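Local structure of carbohydrate kinase, FGGY (Novosphingobium aromaticivorans, 3H6E) at residues E102-D107 against Q132-D137; A106-Q111 against S186-R191; T118-P121 against L127-G130; H77-A82 against L94-S99. The protein probably phosphorylates a carbohydrate, as kinases of the FGGY family do, although its own sugar substrate is not established. All coordinates share one frame; numbering follows the deposited sequence.

Contact 1: E102-D107 against Q132-D137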
loop_
_atom_site.group_PDB
_atom_site.type_symbol
_atom_site.label_atom_id
_atom_site.label_comp_id
_atom_site.label_asym_id
_atom_site.label_seq_id
_atom_site.Cartn_x
_atom_site.Cartn_y
_atom_site.Cartn_z
ATOM N N GLU A 102 -24.171 8.148 8.671
ATOM C CA GLU A 102 -24.861 6.909 8.334
ATOM C C GLU A 102 -25.746 7.026 7.095
ATOM O O GLU A 102 -25.563 6.299 6.120
ATOM C CB GLU A 102 -25.703 6.469 9.534
ATOM C CG GLU A 102 -25.961 4.977 9.631
ATOM C CD GLU A 102 -26.326 4.554 11.047
ATOM O OE1 GLU A 102 -26.134 5.370 11.977
ATOM O OE2 GLU A 102 -26.801 3.409 11.228
ATOM N N ALA A 103 -26.710 7.938 7.142
ATOM C CA ALA A 103 -27.680 8.081 6.062
ATOM C C ALA A 103 -27.003 8.440 4.744
ATOM O O ALA A 103 -27.428 7.992 3.678
ATOM C CB ALA A 103 -28.741 9.124 6.424
ATOM N N VAL A 104 -25.952 9.254 4.820
ATOM C CA VAL A 104 -25.233 9.683 3.626
ATOM C C VAL A 104 -24.481 8.517 3.000
ATOM O O VAL A 104 -24.420 8.396 1.780
ATOM C CB VAL A 104 -24.251 10.841 3.926
ATOM C CG1 VAL A 104 -23.337 11.102 2.725
ATOM C CG2 VAL A 104 -25.013 12.100 4.304
HETATM N N MSE A 105 -23.927 7.653 3.842
HETATM C CA MSE A 105 -23.153 6.507 3.372
HETATM C C MSE A 105 -24.017 5.421 2.734
HETATM O O MSE A 105 -23.678 4.893 1.675
HETATM C CB MSE A 105 -22.324 5.902 4.508
HETATM C CG MSE A 105 -21.488 4.700 4.074
HETATM SE SE MSE A 105 -19.968 5.180 2.927
HETATM C CE MSE A 105 -18.704 5.686 4.329
ATOM N N ALA A 106 -25.128 5.088 3.387
ATOM C CA ALA A 106 -26.052 4.080 2.872
ATOM C C ALA A 106 -26.573 4.481 1.500
ATOM O O ALA A 106 -26.636 3.660 0.582
ATOM C CB ALA A 106 -27.205 3.871 3.840
ATOM N N ASP A 107 -26.942 5.751 1.368
ATOM C CA ASP A 107 -27.362 6.299 0.085
ATOM C C ASP A 107 -26.290 6.049 -0.966
ATOM O O ASP A 107 -26.586 5.629 -2.085
ATOM C CB ASP A 107 -27.636 7.801 0.197
ATOM C CG ASP A 107 -28.867 8.110 1.027
ATOM O OD1 ASP A 107 -29.254 7.256 1.855
ATOM O OD2 ASP A 107 -29.445 9.205 0.851
ATOM N N GLN A 132 -16.223 10.055 -0.049
ATOM C CA GLN A 132 -15.892 11.438 0.269
ATOM C C GLN A 132 -16.579 12.383 -0.708
ATOM O O GLN A 132 -17.254 13.324 -0.301
ATOM C CB GLN A 132 -14.381 11.655 0.209
ATOM C CG GLN A 132 -13.575 10.775 1.132
ATOM C CD GLN A 132 -12.123 11.183 1.174
ATOM O OE1 GLN A 132 -11.231 10.342 1.277
ATOM N NE2 GLN A 132 -11.874 12.483 1.085
ATOM N N LEU A 133 -16.388 12.122 -1.999
ATOM C CA LEU A 133 -17.028 12.890 -3.061
ATOM C C LEU A 133 -18.535 12.952 -2.860
ATOM O O LEU A 133 -19.129 14.028 -2.903
ATOM C CB LEU A 133 -16.705 12.284 -4.430
ATOM C CG LEU A 133 -15.537 12.899 -5.208
ATOM C CD1 LEU A 133 -14.557 13.592 -4.282
ATOM C CD2 LEU A 133 -14.835 11.858 -6.080
ATOM N N TRP A 134 -19.149 11.792 -2.635
ATOM C CA TRP A 134 -20.590 11.716 -2.412
ATOM C C TRP A 134 -21.019 12.704 -1.337
ATOM O O TRP A 134 -21.913 13.522 -1.546
ATOM C CB TRP A 134 -20.982 10.300 -1.993
ATOM C CG TRP A 134 -22.458 10.099 -1.842
ATOM C CD1 TRP A 134 -23.184 10.177 -0.685
ATOM C CD2 TRP A 134 -23.390 9.781 -2.881
ATOM N NE1 TRP A 134 -24.507 9.929 -0.943
ATOM C CE2 TRP A 134 -24.662 9.685 -2.283
ATOM C CE3 TRP A 134 -23.275 9.571 -4.259
ATOM C CZ2 TRP A 134 -25.812 9.385 -3.017
ATOM C CZ3 TRP A 134 -24.416 9.270 -4.983
ATOM C CH2 TRP A 134 -25.668 9.180 -4.362
ATOM N N TRP A 135 -20.369 12.613 -0.183
ATOM C CA TRP A 135 -20.657 13.490 0.941
ATOM C C TRP A 135 -20.391 14.941 0.572
ATOM O O TRP A 135 -21.268 15.792 0.699
ATOM C CB TRP A 135 -19.812 13.085 2.149
ATOM C CG TRP A 135 -20.243 13.708 3.430
ATOM C CD1 TRP A 135 -21.484 14.190 3.734
ATOM C CD2 TRP A 135 -19.444 13.885 4.605
ATOM N NE1 TRP A 135 -21.502 14.674 5.019
ATOM C CE2 TRP A 135 -20.263 14.494 5.578
ATOM C CE3 TRP A 135 -18.115 13.593 4.927
ATOM C CZ2 TRP A 135 -19.795 14.820 6.849
ATOM C CZ3 TRP A 135 -17.653 13.917 6.190
ATOM C CH2 TRP A 135 -18.491 14.525 7.135
ATOM N N LEU A 136 -19.180 15.216 0.101
ATOM C CA LEU A 136 -18.799 16.566 -0.303
ATOM C C LEU A 136 -19.820 17.225 -1.234
ATOM O O LEU A 136 -20.017 18.436 -1.186
ATOM C CB LEU A 136 -17.412 16.561 -0.951
ATOM C CG LEU A 136 -16.243 16.436 0.026
ATOM C CD1 LEU A 136 -14.936 16.232 -0.717
ATOM C CD2 LEU A 136 -16.169 17.662 0.924
ATOM N N ASP A 137 -20.461 16.427 -2.081
ATOM C CA ASP A 137 -21.474 16.949 -2.991
ATOM C C ASP A 137 -22.646 17.543 -2.212
ATOM O O ASP A 137 -23.371 18.394 -2.727
ATOM C CB ASP A 137 -21.963 15.864 -3.956
ATOM C CG ASP A 137 -21.138 15.796 -5.238
ATOM O OD1 ASP A 137 -20.364 16.741 -5.506
ATOM O OD2 ASP A 137 -21.270 14.803 -5.987
#
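Val104 pushes its CG1 methyl between two consecutive tryptophans, Trp134 and Trp135. Its nearest neighbours there are the CD1 atoms of the two indoles: CG1 lies 3.5 Å from CD1 of Trp134 and 3.7 Å from CD1 of Trp135. The methyl meets the Trp134 ring at its edge, in the ring plane, whereas it approaches Trp135 obliquely. Both indoles leave the helix with CG opposite the backbone nitrogen, but the second torsion turns them differently, near -96° in Trp134 and 24° in Trp135. Side by side in sequence, they therefore offer their pyrrole portions to the same valine without stacking on each other. The CG2 branch of Val104 contributes less, coming only within 4.1 Å of Trp135 CD1.

On the Trp134 side the contact takes in backbone as well. NE1 sits 3.1 Å from Val104 O, and one turn further along Asp107 lies beside the same indole, its CB 4.0 Å from NE1. Beyond the pair, the Trp134 ring meets Tyr108 and Trp135 packs on Pro101, while Val104 also reaches Gln138. The axes of segments 102-107 and 132-137 come within 9.8 Å and are steeply inclined to one another. This is helix-on-helix packing, a small aliphatic side chain fitted between aromatics, in the N-terminal half of an FGGY kinase of the actin-like ATPase clan.

Contact 2: A106-Q111 against S186-R191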
loop_
_atom_site.group_PDB
_atom_site.type_symbol
_atom_site.label_atom_id
_atom_site.label_comp_id
_atom_site.label_asym_id
_atom_site.label_seq_id
_atom_site.Cartn_x
_atom_site.Cartn_y
_atom_site.Cartn_z
ATOM N N ALA A 106 -25.128 5.088 3.387
ATOM C CA ALA A 106 -26.052 4.080 2.872
ATOM C C ALA A 106 -26.573 4.481 1.500
ATOM O O ALA A 106 -26.636 3.660 0.582
ATOM C CB ALA A 106 -27.205 3.871 3.840
ATOM N N ASP A 107 -26.942 5.751 1.368
ATOM C CA ASP A 107 -27.362 6.299 0.085
ATOM C C ASP A 107 -26.290 6.049 -0.966
ATOM O O ASP A 107 -26.586 5.629 -2.085
ATOM C CB ASP A 107 -27.636 7.801 0.197
ATOM C CG ASP A 107 -28.867 8.110 1.027
ATOM O OD1 ASP A 107 -29.254 7.256 1.855
ATOM O OD2 ASP A 107 -29.445 9.205 0.851
ATOM N N TYR A 108 -25.041 6.316 -0.599
ATOM C CA TYR A 108 -23.925 6.085 -1.503
ATOM C C TYR A 108 -23.740 4.595 -1.769
ATOM O O TYR A 108 -23.623 4.171 -2.916
ATOM C CB TYR A 108 -22.636 6.685 -0.946
ATOM C CG TYR A 108 -21.435 6.384 -1.809
ATOM C CD1 TYR A 108 -21.321 6.929 -3.082
ATOM C CD2 TYR A 108 -20.416 5.551 -1.357
ATOM C CE1 TYR A 108 -20.228 6.657 -3.884
ATOM C CE2 TYR A 108 -19.317 5.274 -2.149
ATOM C CZ TYR A 108 -19.230 5.828 -3.413
ATOM O OH TYR A 108 -18.142 5.556 -4.210
ATOM N N ARG A 109 -23.724 3.809 -0.699
ATOM C CA ARG A 109 -23.491 2.371 -0.802
ATOM C C ARG A 109 -24.414 1.676 -1.802
ATOM O O ARG A 109 -24.016 0.702 -2.442
ATOM C CB ARG A 109 -23.638 1.705 0.569
ATOM C CG ARG A 109 -22.430 1.851 1.455
ATOM C CD ARG A 109 -21.276 1.023 0.945
ATOM N NE ARG A 109 -20.041 1.326 1.660
ATOM C CZ ARG A 109 -19.746 0.864 2.869
ATOM N NH1 ARG A 109 -20.606 0.081 3.503
ATOM N NH2 ARG A 109 -18.594 1.190 3.444
ATOM N N SER A 110 -25.642 2.170 -1.932
ATOM C CA SER A 110 -26.654 1.484 -2.737
ATOM C C SER A 110 -26.616 1.890 -4.205
ATOM O O SER A 110 -27.430 1.431 -5.004
ATOM C CB SER A 110 -28.062 1.697 -2.156
ATOM O OG SER A 110 -28.380 3.077 -2.052
ATOM N N GLN A 111 -25.658 2.737 -4.558
ATOM C CA GLN A 111 -25.566 3.256 -5.918
ATOM C C GLN A 111 -24.185 2.990 -6.546
ATOM O O GLN A 111 -23.910 3.398 -7.675
ATOM C CB GLN A 111 -25.957 4.744 -5.925
ATOM C CG GLN A 111 -25.336 5.593 -7.002
ATOM C CD GLN A 111 -23.962 6.085 -6.613
ATOM O OE1 GLN A 111 -23.382 5.628 -5.624
ATOM N NE2 GLN A 111 -23.431 7.022 -7.383
ATOM N N SER A 186 -14.830 4.413 -13.769
ATOM C CA SER A 186 -15.956 3.504 -13.614
ATOM C C SER A 186 -17.247 4.099 -14.180
ATOM O O SER A 186 -17.385 5.322 -14.293
ATOM C CB SER A 186 -16.152 3.145 -12.142
ATOM O OG SER A 186 -16.392 4.302 -11.366
ATOM N N PRO A 187 -18.197 3.227 -14.549
ATOM C CA PRO A 187 -19.516 3.683 -14.990
ATOM C C PRO A 187 -20.074 4.721 -14.026
ATOM O O PRO A 187 -20.600 5.745 -14.461
ATOM C CB PRO A 187 -20.356 2.409 -14.924
ATOM C CG PRO A 187 -19.387 1.315 -15.178
ATOM C CD PRO A 187 -18.067 1.760 -14.608
HETATM N N MSE A 188 -19.947 4.457 -12.730
HETATM C CA MSE A 188 -20.491 5.343 -11.708
HETATM C C MSE A 188 -19.883 6.741 -11.748
HETATM O O MSE A 188 -20.603 7.736 -11.778
HETATM C CB MSE A 188 -20.295 4.752 -10.311
HETATM C CG MSE A 188 -20.821 5.658 -9.209
HETATM SE SE MSE A 188 -20.190 5.212 -7.419
HETATM C CE MSE A 188 -18.280 5.526 -7.673
ATOM N N ALA A 189 -18.556 6.809 -11.734
ATOM C CA ALA A 189 -17.858 8.090 -11.710
ATOM C C ALA A 189 -18.183 8.928 -12.944
ATOM O O ALA A 189 -18.214 10.157 -12.882
ATOM C CB ALA A 189 -16.360 7.877 -11.586
ATOM N N LYS A 190 -18.415 8.256 -14.066
ATOM C CA LYS A 190 -18.802 8.938 -15.296
ATOM C C LYS A 190 -20.239 9.439 -15.175
ATOM O O LYS A 190 -20.524 10.613 -15.408
ATOM C CB LYS A 190 -18.663 7.999 -16.497
ATOM C CG LYS A 190 -17.224 7.762 -16.915
ATOM C CD LYS A 190 -17.102 6.692 -17.990
ATOM C CE LYS A 190 -15.675 6.650 -18.532
ATOM N NZ LYS A 190 -15.437 5.514 -19.468
ATOM N N ARG A 191 -21.125 8.529 -14.784
ATOM C CA ARG A 191 -22.546 8.802 -14.613
ATOM C C ARG A 191 -22.812 10.059 -13.775
ATOM O O ARG A 191 -23.618 10.915 -14.154
ATOM C CB ARG A 191 -23.194 7.597 -13.933
ATOM C CG ARG A 191 -24.519 7.177 -14.507
ATOM C CD ARG A 191 -25.134 6.087 -13.645
ATOM N NE ARG A 191 -25.347 6.543 -12.273
ATOM C CZ ARG A 191 -24.773 6.003 -11.205
ATOM N NH1 ARG A 191 -23.950 4.972 -11.338
ATOM N NH2 ARG A 191 -25.028 6.489 -10.001
#
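Tyr108 and Met188, a selenomethionine in this crystal, form a Met-aromatic contact between the end of helix 102-109 and the short helix 187-191. The tyrosine is extended from its helix with CG opposite the backbone nitrogen (chi1 176°), and this carries the far part of the ring over to the second helix. The selenium approaches obliquely, 4.9 Å from the ring centroid and 3.8 Å from CE1 of Tyr108. The terminal CE of Met188 then comes within 3.5 Å of the Tyr108 hydroxyl, whose polar partner is the carboxylate of Asp176.

Three residues on, past the helix end, Gln111 bends at chi2 and lays its amide across the Met188 side chain, with CD 4.0 Å from SE. Met188 thus meets an aromatic ring and an amide on neighbouring flanks of its selenium. Its own backbone N is bonded to Asp113, and the helix carrying it starts at the N-cap Ser186, whose OG takes a weak capping bond from Ala189 N.

Gln111 finally runs past the more exposed Arg191 in the opposite direction. The amide and guanidinium planes stand almost perpendicular, at 86°, with Gln111 CD at the guanidinium edge, 3.6 Å from Arg191 NH2.

Contact 3: T118-P121 against L127-G130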
loop_
_atom_site.group_PDB
_atom_site.type_symbol
_atom_site.label_atom_id
_atom_site.label_comp_id
_atom_site.label_asym_id
_atom_site.label_seq_id
_atom_site.Cartn_x
_atom_site.Cartn_y
_atom_site.Cartn_z
ATOM N N THR A 118 -15.029 -2.797 -10.757
ATOM C CA THR A 118 -14.190 -1.833 -10.049
ATOM C C THR A 118 -13.019 -2.428 -9.267
ATOM O O THR A 118 -11.967 -1.805 -9.155
ATOM C CB THR A 118 -15.036 -0.983 -9.082
ATOM O OG1 THR A 118 -15.642 -1.837 -8.102
ATOM C CG2 THR A 118 -16.119 -0.239 -9.846
ATOM N N GLY A 119 -13.204 -3.622 -8.714
ATOM C CA GLY A 119 -12.194 -4.197 -7.850
ATOM C C GLY A 119 -12.051 -3.356 -6.596
ATOM O O GLY A 119 -11.125 -3.542 -5.801
ATOM N N SER A 120 -12.976 -2.417 -6.428
ATOM C CA SER A 120 -13.013 -1.573 -5.242
ATOM C C SER A 120 -14.105 -2.061 -4.297
ATOM O O SER A 120 -15.287 -1.976 -4.616
ATOM C CB SER A 120 -13.262 -0.111 -5.631
ATOM O OG SER A 120 -13.204 0.746 -4.499
ATOM N N PRO A 121 -13.709 -2.580 -3.126
ATOM C CA PRO A 121 -14.658 -3.096 -2.136
ATOM C C PRO A 121 -15.233 -1.963 -1.297
ATOM O O PRO A 121 -14.599 -0.916 -1.173
ATOM C CB PRO A 121 -13.784 -3.994 -1.243
ATOM C CG PRO A 121 -12.392 -3.969 -1.847
ATOM C CD PRO A 121 -12.320 -2.729 -2.672
ATOM N N LEU A 127 -12.187 5.667 3.152
ATOM C CA LEU A 127 -11.286 4.748 2.452
ATOM C C LEU A 127 -11.603 4.630 0.962
ATOM O O LEU A 127 -10.706 4.444 0.141
ATOM C CB LEU A 127 -11.275 3.373 3.125
ATOM C CG LEU A 127 -10.525 3.320 4.461
ATOM C CD1 LEU A 127 -10.751 1.996 5.165
ATOM C CD2 LEU A 127 -9.033 3.579 4.268
ATOM N N ASN A 128 -12.884 4.728 0.624
ATOM C CA ASN A 128 -13.299 4.901 -0.760
ATOM C C ASN A 128 -13.395 6.391 -1.061
ATOM O O ASN A 128 -14.133 7.114 -0.395
ATOM C CB ASN A 128 -14.659 4.245 -1.007
ATOM C CG ASN A 128 -14.605 2.731 -0.935
ATOM O OD1 ASN A 128 -13.732 2.100 -1.531
ATOM N ND2 ASN A 128 -15.550 2.138 -0.215
ATOM N N ILE A 129 -12.651 6.861 -2.055
ATOM C CA ILE A 129 -12.708 8.278 -2.398
ATOM C C ILE A 129 -14.127 8.693 -2.808
ATOM O O ILE A 129 -14.584 9.790 -2.479
ATOM C CB ILE A 129 -11.682 8.650 -3.481
ATOM C CG1 ILE A 129 -10.287 8.780 -2.855
ATOM C CG2 ILE A 129 -12.075 9.949 -4.164
ATOM C CD1 ILE A 129 -9.146 8.834 -3.866
ATOM N N GLY A 130 -14.824 7.799 -3.503
ATOM C CA GLY A 130 -16.203 8.041 -3.896
ATOM C C GLY A 130 -17.089 8.467 -2.737
ATOM O O GLY A 130 -17.903 9.383 -2.870
#
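The side-chain amide of Asn128 lies against Ser120 and Pro121, a polar meeting of two loop pieces: the exit from helix 115-118 and the N-cap position of helix 129-139. Asn128 is the residue in that N-cap position, yet its side chain makes no capping bond to the helix it precedes. Its CG stands opposite its own carbonyl carbon (chi1 -69°), which sends the amide out to the neighbouring loop. There Asn128 CG is 3.7 Å from Pro121 O and the Ser120 hydroxyl flanks the amide as well. The backbones stay well apart, with the CA atoms of Ser120 and Asn128 7.9 Å from each other, so the side-chain amide and Pro121 O make the approach.

One shell out, Asp176 fixes the serine: its OD1 is hydrogen-bonded to Ser120 OG, Asn128 packs on the same aspartate, and its other oxygen is bonded to Tyr108, which ties this spot to helix 102-109. Further back, Gly119 ends helix 115-118 with a positive phi of 65° and makes a backbone bond to Val284, in the C-terminal family region. Thr118 OG1, facing Ser120 N, fits an ST turn, although the placing of that nitrogen is less sure. Ser120 itself is gripped at a second point, where its carbonyl O is hydrogen-bonded to Arg112 NH2.

Contact 4: H77-A82 against L94-S99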
loop_
_atom_site.group_PDB
_atom_site.type_symbol
_atom_site.label_atom_id
_atom_site.label_comp_id
_atom_site.label_asym_id
_atom_site.label_seq_id
_atom_site.Cartn_x
_atom_site.Cartn_y
_atom_site.Cartn_z
ATOM N N HIS A 77 -0.040 9.060 0.032
ATOM C CA HIS A 77 -0.892 7.984 0.496
ATOM C C HIS A 77 -2.208 8.039 -0.281
ATOM O O HIS A 77 -2.565 9.076 -0.850
ATOM C CB HIS A 77 -1.148 8.120 1.997
ATOM C CG HIS A 77 -2.092 9.228 2.348
ATOM N ND1 HIS A 77 -3.460 9.073 2.321
ATOM C CD2 HIS A 77 -1.866 10.507 2.736
ATOM C CE1 HIS A 77 -4.038 10.209 2.671
ATOM N NE2 HIS A 77 -3.093 11.094 2.928
ATOM N N GLY A 78 -2.928 6.923 -0.305
ATOM C CA GLY A 78 -4.183 6.846 -1.032
ATOM C C GLY A 78 -5.382 7.317 -0.233
ATOM O O GLY A 78 -5.249 7.773 0.904
ATOM N N ALA A 79 -6.561 7.196 -0.833
ATOM C CA ALA A 79 -7.798 7.614 -0.189
ATOM C C ALA A 79 -7.743 9.097 0.162
ATOM O O ALA A 79 -8.358 9.539 1.130
ATOM C CB ALA A 79 -8.070 6.770 1.043
ATOM N N GLY A 80 -7.000 9.856 -0.637
ATOM C CA GLY A 80 -6.911 11.297 -0.481
ATOM C C GLY A 80 -7.247 12.006 -1.782
ATOM O O GLY A 80 -6.679 11.709 -2.834
ATOM N N ILE A 81 -8.183 12.943 -1.713
ATOM C CA ILE A 81 -8.624 13.660 -2.900
ATOM C C ILE A 81 -8.649 15.161 -2.634
ATOM O O ILE A 81 -9.020 15.604 -1.550
ATOM C CB ILE A 81 -10.015 13.182 -3.358
ATOM C CG1 ILE A 81 -10.371 13.791 -4.718
ATOM C CG2 ILE A 81 -11.063 13.507 -2.308
ATOM C CD1 ILE A 81 -9.509 13.294 -5.850
ATOM N N ALA A 82 -8.234 15.941 -3.625
ATOM C CA ALA A 82 -8.157 17.386 -3.466
ATOM C C ALA A 82 -8.975 18.098 -4.534
ATOM O O ALA A 82 -9.068 17.631 -5.672
ATOM C CB ALA A 82 -6.705 17.846 -3.504
ATOM N N LEU A 94 -10.304 15.839 3.056
ATOM C CA LEU A 94 -10.782 15.094 4.209
ATOM C C LEU A 94 -9.765 14.039 4.622
ATOM O O LEU A 94 -9.093 13.451 3.776
ATOM C CB LEU A 94 -12.116 14.416 3.886
ATOM C CG LEU A 94 -13.375 15.275 3.766
ATOM C CD1 LEU A 94 -13.132 16.502 2.902
ATOM C CD2 LEU A 94 -14.532 14.447 3.212
ATOM N N ASP A 95 -9.649 13.819 5.927
ATOM C CA ASP A 95 -8.899 12.690 6.458
ATOM C C ASP A 95 -9.728 11.450 6.155
ATOM O O ASP A 95 -10.910 11.409 6.485
ATOM C CB ASP A 95 -8.721 12.856 7.970
ATOM C CG ASP A 95 -7.785 11.823 8.573
ATOM O OD1 ASP A 95 -8.011 10.611 8.375
ATOM O OD2 ASP A 95 -6.825 12.230 9.263
ATOM N N TYR A 96 -9.138 10.446 5.514
ATOM C CA TYR A 96 -9.931 9.279 5.134
ATOM C C TYR A 96 -10.442 8.510 6.349
ATOM O O TYR A 96 -11.351 7.690 6.237
ATOM C CB TYR A 96 -9.213 8.370 4.121
ATOM C CG TYR A 96 -8.001 7.601 4.620
ATOM C CD1 TYR A 96 -8.109 6.671 5.647
ATOM C CD2 TYR A 96 -6.758 7.766 4.016
ATOM C CE1 TYR A 96 -7.003 5.956 6.086
ATOM C CE2 TYR A 96 -5.651 7.056 4.445
ATOM C CZ TYR A 96 -5.778 6.151 5.479
ATOM O OH TYR A 96 -4.672 5.444 5.905
ATOM N N GLU A 97 -9.871 8.798 7.513
ATOM C CA GLU A 97 -10.339 8.188 8.751
ATOM C C GLU A 97 -11.521 8.950 9.342
ATOM O O GLU A 97 -12.145 8.491 10.300
ATOM C CB GLU A 97 -9.209 8.071 9.778
ATOM C CG GLU A 97 -8.074 7.161 9.342
ATOM C CD GLU A 97 -7.375 6.496 10.513
ATOM O OE1 GLU A 97 -6.141 6.650 10.637
ATOM O OE2 GLU A 97 -8.061 5.816 11.308
ATOM N N GLN A 98 -11.830 10.112 8.770
ATOM C CA GLN A 98 -12.998 10.874 9.202
ATOM C C GLN A 98 -14.277 10.099 8.934
ATOM O O GLN A 98 -14.499 9.604 7.829
ATOM C CB GLN A 98 -13.069 12.241 8.517
ATOM C CG GLN A 98 -14.444 12.913 8.624
ATOM C CD GLN A 98 -14.866 13.185 10.063
ATOM O OE1 GLN A 98 -14.039 13.500 10.918
ATOM N NE2 GLN A 98 -16.162 13.068 10.331
ATOM N N SER A 99 -15.114 10.003 9.958
ATOM C CA SER A 99 -16.393 9.319 9.854
ATOM C C SER A 99 -17.293 9.982 8.816
ATOM O O SER A 99 -17.200 11.183 8.569
ATOM C CB SER A 99 -17.088 9.311 11.213
ATOM O OG SER A 99 -18.321 8.627 11.145
#
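Tyr96 turns one side of its ring, the CD2-CE2 side, toward the bend His77-Gly78-Ala79. The imidazole of His77 meets it at the edge: ND1 lies in the plane of the tyrosine ring, 3.7 Å from CE2. The two rings meet obliquely, their planes inclined at 65°. Beside the imidazole, the Ala79 methyl reaches Tyr96 CD2 at 3.4 Å, approaching the ring obliquely, and the carbonyl O of Ala79 lies 3.3 Å from Tyr96 CB. With chi1 at 69°, Tyr96 holds CG between its backbone N and carbonyl carbon, which, with CB pointing toward the 77-82 segment, lays the CD2-CE2 side along the bend.

Each partner is fixed from its own side. His77 ND1 donates to Gly78 O at 2.6 Å, an angled bond (136° at the hydrogen) that limits the rotation of the imidazole, and the His77 ring also meets Trp152. On the other segment, Asp95 OD1 accepts from Glu97 N at 2.7 Å through its anti lone pair, an Asx turn within the type I turn that carries Tyr96.

Lys15 adds the charge, in a salt bridge with Asp95 and a cation-pi contact with Tyr96. The bonds described here hold each piece from within or tie it to other parts of the chain, and ring and methyl packing joins the two pieces; the lysine probably also polarises the tyrosine ring.

In the fold
Contacts 3 and 4 are the buried ones, their centres about 14 Å from the centre of the chain, while contacts 1 and 2 lie further out and are only partly buried. The outer pair shares helix 102-109 and joins up through Trp134, which touches both Tyr108 and Gln111. Helix 129-139 serves contacts 1 and 3: the residue that precedes it offers an amide to a loop, its middle offers indoles to another helix. Leu127 and Ile129 then pack on Tyr96, Ala79 and Ile81, bringing contact 4 against contact 3. The outer contacts mix apolar and selenium packing with amide, guanidinium and backbone groups; of the inner two, contact 3 is mainly polar and contact 4 aromatic and methyl packing.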